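Local structure of RNA-binding protein HI_1333 (Haemophilus influenzae, 1JO0) at residues 31-34 / 35-39; 86-89 / 90-94. The protein is of uncharacterised function but probably binds RNA, as expected of a small protein built on the CRS1/YhbY (CRM) fold. All blocks are in the same frame, centred on the assembly; numbering follows the deposited sequence.

How the interactions relate
Interactions 1 and 2 lie at two sites of one CRM fold, their centres about 19 Å apart. Residues 31-39 open the helix of the beta-alpha-beta unit formed by strand 22-24, helix 31-44 and strand 46-51. The loop 86-94 follows strand 81-85. One ion pair joins them: E38 OE2, in the second turn of interaction 1, meets NH2 of R86, the first residue of interaction 2, in a salt bridge of 3.0 Å. RNA binding is inferred only from the family, and neither contact is tied to a defined site. A glycerol, probably from the crystallisation liquor, lies about 4 Å from the side chain of K92 and is hydrogen-bonded by Q94 NE2, on the side of interaction 2.

Interaction 1 of 2, residues 31-34 / 35-39; sequences EGVL and AEIEN
I37 leans back over V33, one helical turn before it on helix 31-44. Its CB lies 3.6 Å from the carbonyl oxygen O of L34. One bond further out, CG1 comes to 3.4 Å from V33 O, because CG1 sits anti to the carbonyl carbon of I37 (chi1 -66°) and is swung back beside its own backbone N. The terminal CD1 then reaches the CG1 branch of V33 at 4.0 Å, the two side chains crossing at a slant. I37 N itself donates to the same V33 O, at 2.9 Å, so this oxygen has a donor as well as an apolar covering. E38 N repeats the i to i+4 bond to L34 O at 2.9 Å. The other branch of V33, CG2, is approached by E36, whose chain, extended beyond CG, carries OE1 to 4.1 Å from it. V33, E36 and I37 all touch V22 of strand 22-24, and I37 also meets I66 of helix 56-70. L34 touches that same helix, at E69 and T70. The methyl-to-methyl contact is dispersive and lacks direction; the helix backbone probably fixes the spacing, and V33 and I37 contribute to the apolar side of the helix that meets strand 22-24.

Interaction 2 of 2, residues 86-89 / 90-94; sequences RPSE and EAKIQ
S88 OG receives the backbone N-H of E90 in a bond of 3.0 Å from E90 N, fairly straight at 160° at the hydrogen. The hydroxyl is placed for this by its first torsion: OG stands opposite the backbone N of S88 (chi1 178°) and beside the carbonyl carbon, on the side from which the chain runs on to E90. The same OG lies 3.3 Å from the carbonyl oxygen O of E90. CB of S88 follows it in, 3.6 Å from E90 O. E89 bridges the two ends of this short ring, and with a serine oxygen bonded to the N-H two residues on, the arrangement is an ST turn, the side-chain counterpart of a beta turn. It turns the chain soon after strand 81-85, the strand between 46-51 and 73-78 in the mixed sheet. The carboxylate of E45 bonds to both limbs of the bend: OE2 takes the N-H of S88, and OE1 those of K92 and I93. K92 is modelled in two conformers; in one of them the chain bends at chi2 (99°) and again at chi4, CE comes to 3.9 Å from S88 OG and NZ bonds the carbonyl oxygen of H43, so this approach is only tentative. E89 and E90, each extended beyond CG, diverge from the turn, the CD of E89 lying 9.7 Å from the CD of E90; both residues are exposed to solvent, and the separation probably keeps their mutual repulsion small. Beyond the turn, the side chain of I93 packs on F10 and L14 of helix 5-15.

Interaction 1 of 2, residues 31-34 / 35-39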
loop_
_atom_site.group_PDB
_atom_site.type_symbol
_atom_site.label_atom_id
_atom_site.label_comp_id
_atom_site.label_asym_id
_atom_site.label_seq_id
_atom_site.Cartn_x
_atom_site.Cartn_y
_atom_site.Cartn_z
ATOM N N GLU A 31 -3.467 -11.396 11.072
ATOM C CA GLU A 31 -2.741 -12.323 10.224
ATOM C C GLU A 31 -3.362 -12.420 8.848
ATOM O O GLU A 31 -2.739 -12.384 7.790
ATOM C CB GLU A 31 -2.736 -13.708 10.883
ATOM C CG GLU A 31 -1.390 -14.366 10.882
ATOM C CD GLU A 31 -0.932 -14.898 9.549
ATOM O OE1 GLU A 31 -1.743 -15.144 8.627
ATOM O OE2 GLU A 31 0.302 -15.037 9.355
ATOM N N GLY A 32 -4.684 -12.519 8.805
ATOM C CA GLY A 32 -5.368 -12.671 7.529
ATOM C C GLY A 32 -5.291 -11.423 6.673
ATOM O O GLY A 32 -5.135 -11.522 5.455
ATOM N N VAL A 33 -5.389 -10.253 7.281
ATOM C CA VAL A 33 -5.300 -9.008 6.522
ATOM C C VAL A 33 -3.886 -8.877 5.954
ATOM O O VAL A 33 -3.712 -8.465 4.800
ATOM C CB VAL A 33 -5.737 -7.761 7.337
ATOM C CG1 VAL A 33 -5.383 -6.491 6.589
ATOM C CG2 VAL A 33 -7.233 -7.788 7.625
ATOM N N LEU A 34 -2.876 -9.236 6.739
ATOM C CA LEU A 34 -1.497 -9.159 6.235
ATOM C C LEU A 34 -1.329 -10.087 5.046
ATOM O O LEU A 34 -0.653 -9.704 4.097
ATOM C CB LEU A 34 -0.522 -9.513 7.345
ATOM C CG LEU A 34 0.946 -9.586 6.917
ATOM C CD1 LEU A 34 1.360 -8.221 6.351
ATOM C CD2 LEU A 34 1.800 -10.073 8.066
ATOM N N ALA A 35 -1.917 -11.265 5.142
ATOM C CA ALA A 35 -1.839 -12.160 3.981
ATOM C C ALA A 35 -2.525 -11.569 2.772
ATOM O O ALA A 35 -2.061 -11.769 1.642
ATOM C CB ALA A 35 -2.409 -13.521 4.389
ATOM N N GLU A 36 -3.610 -10.864 2.945
ATOM C CA GLU A 36 -4.325 -10.238 1.833
ATOM C C GLU A 36 -3.421 -9.155 1.246
ATOM O O GLU A 36 -3.361 -9.040 0.033
ATOM C CB GLU A 36 -5.647 -9.635 2.249
ATOM C CG GLU A 36 -6.810 -10.578 2.623
ATOM C CD GLU A 36 -7.970 -9.701 3.076
ATOM O OE1 GLU A 36 -8.396 -9.744 4.243
ATOM O OE2 GLU A 36 -8.456 -8.925 2.217
ATOM N N ILE A 37 -2.726 -8.401 2.087
ATOM C CA ILE A 37 -1.838 -7.343 1.579
ATOM C C ILE A 37 -0.683 -7.980 0.841
ATOM O O ILE A 37 -0.318 -7.514 -0.261
ATOM C CB ILE A 37 -1.390 -6.417 2.717
ATOM C CG1 ILE A 37 -2.600 -5.639 3.276
ATOM C CG2 ILE A 37 -0.330 -5.458 2.253
ATOM C CD1 ILE A 37 -2.302 -4.896 4.571
ATOM N N GLU A 38 -0.084 -9.013 1.364
ATOM C CA GLU A 38 0.989 -9.695 0.630
ATOM C C GLU A 38 0.539 -10.206 -0.732
ATOM O O GLU A 38 1.221 -10.045 -1.715
ATOM C CB GLU A 38 1.462 -10.912 1.413
ATOM C CG GLU A 38 2.512 -10.588 2.399
ATOM C CD GLU A 38 3.868 -10.220 1.783
ATOM O OE1 GLU A 38 4.565 -9.448 2.446
ATOM O OE2 GLU A 38 4.258 -10.679 0.695
ATOM N N ASN A 39 -0.632 -10.832 -0.760
ATOM C CA ASN A 39 -1.195 -11.374 -1.972
ATOM C C ASN A 39 -1.360 -10.260 -2.988
ATOM O O ASN A 39 -1.065 -10.365 -4.169
ATOM C CB ASN A 39 -2.507 -12.072 -1.663
ATOM C CG ASN A 39 -3.126 -12.673 -2.911
ATOM O OD1 ASN A 39 -2.544 -13.518 -3.595
ATOM N ND2 ASN A 39 -4.337 -12.242 -3.206
#

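Interaction 2 of 2, residues 86-89 / 90-94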
loop_
_atom_site.group_PDB
_atom_site.type_symbol
_atom_site.label_atom_id
_atom_site.label_comp_id
_atom_site.label_asym_id
_atom_site.label_seq_id
_atom_site.Cartn_x
_atom_site.Cartn_y
_atom_site.Cartn_z
ATOM N N ARG A 86 5.326 -2.437 -4.107
ATOM C CA ARG A 86 6.517 -3.269 -3.993
ATOM C C ARG A 86 6.790 -3.919 -5.361
ATOM O O ARG A 86 5.824 -4.461 -5.920
ATOM C CB ARG A 86 6.337 -4.352 -2.956
ATOM C CG ARG A 86 7.601 -5.109 -2.603
ATOM C CD ARG A 86 7.351 -6.116 -1.510
ATOM N NE ARG A 86 6.526 -7.234 -1.915
ATOM C CZ ARG A 86 5.906 -8.074 -1.098
ATOM N NH1 ARG A 86 5.962 -7.930 0.227
ATOM N NH2 ARG A 86 5.203 -9.063 -1.647
ATOM N N PRO A 87 8.001 -3.865 -5.870
ATOM C CA PRO A 87 8.246 -4.438 -7.194
ATOM C C PRO A 87 8.192 -5.960 -7.161
ATOM O O PRO A 87 8.539 -6.581 -6.172
ATOM C CB PRO A 87 9.650 -3.922 -7.529
ATOM C CG PRO A 87 10.305 -3.755 -6.192
ATOM C CD PRO A 87 9.208 -3.278 -5.281
ATOM N N SER A 88 7.784 -6.508 -8.316
ATOM C CA SER A 88 7.660 -7.925 -8.600
ATOM C C SER A 88 8.857 -8.402 -9.399
ATOM O O SER A 88 9.441 -7.642 -10.151
ATOM C CB SER A 88 6.374 -8.197 -9.451
ATOM O OG SER A 88 6.238 -9.525 -9.790
ATOM N N GLU A 89 9.168 -9.666 -9.307
ATOM C CA GLU A 89 10.132 -10.319 -10.165
ATOM C C GLU A 89 9.643 -10.378 -11.593
ATOM O O GLU A 89 10.508 -10.517 -12.465
ATOM C CB GLU A 89 10.473 -11.753 -9.689
ATOM C CG GLU A 89 10.964 -11.711 -8.259
ATOM C CD GLU A 89 11.599 -12.980 -7.762
ATOM O OE1 GLU A 89 12.456 -12.909 -6.848
ATOM O OE2 GLU A 89 11.201 -14.027 -8.324
ATOM N N GLU A 90 8.349 -10.247 -11.809
ATOM C CA GLU A 90 7.884 -10.150 -13.192
ATOM C C GLU A 90 7.094 -8.833 -13.212
ATOM O O GLU A 90 5.903 -8.825 -12.959
ATOM C CB GLU A 90 7.050 -11.315 -13.735
ATOM C CG GLU A 90 6.931 -11.324 -15.251
ATOM C CD GLU A 90 6.284 -12.516 -15.902
ATOM O OE1 GLU A 90 5.143 -12.888 -15.518
ATOM O OE2 GLU A 90 6.874 -13.130 -16.838
ATOM N N ALA A 91 7.764 -7.732 -13.433
ATOM C CA ALA A 91 7.151 -6.416 -13.431
ATOM C C ALA A 91 5.894 -6.389 -14.280
ATOM O O ALA A 91 5.893 -6.739 -15.442
ATOM C CB ALA A 91 8.044 -5.299 -13.927
ATOM N N LYS A 92 4.809 -5.965 -13.669
ATOM C CA LYS A 92 3.519 -5.757 -14.321
ATOM C C LYS A 92 3.416 -4.290 -14.737
ATOM O O LYS A 92 2.920 -3.993 -15.828
ATOM C CB LYS A 92 2.338 -6.200 -13.453
ATOM C CG LYS A 92 2.268 -7.692 -13.149
ATOM C CD LYS A 92 2.842 -7.923 -11.762
ATOM C CE LYS A 92 2.651 -9.308 -11.225
ATOM N NZ LYS A 92 1.306 -9.915 -11.263
ATOM N N ILE A 93 3.864 -3.383 -13.891
ATOM C CA ILE A 93 3.778 -1.956 -14.128
ATOM C C ILE A 93 5.161 -1.445 -14.509
ATOM O O ILE A 93 6.148 -1.710 -13.842
ATOM C CB ILE A 93 3.248 -1.232 -12.876
ATOM C CG1 ILE A 93 1.815 -1.638 -12.532
ATOM C CG2 ILE A 93 3.399 0.276 -13.018
ATOM C CD1 ILE A 93 1.362 -1.156 -11.169
ATOM N N GLN A 94 5.215 -0.676 -15.593
ATOM C CA GLN A 94 6.449 -0.014 -16.054
ATOM C C GLN A 94 6.720 1.203 -15.200
ATOM O O GLN A 94 5.969 2.153 -15.327
ATOM C CB GLN A 94 6.316 0.416 -17.515
ATOM C CG GLN A 94 6.165 -0.811 -18.435
ATOM C CD GLN A 94 6.144 -0.363 -19.881
ATOM O OE1 GLN A 94 6.863 0.567 -20.278
ATOM N NE2 GLN A 94 5.321 -1.003 -20.674
#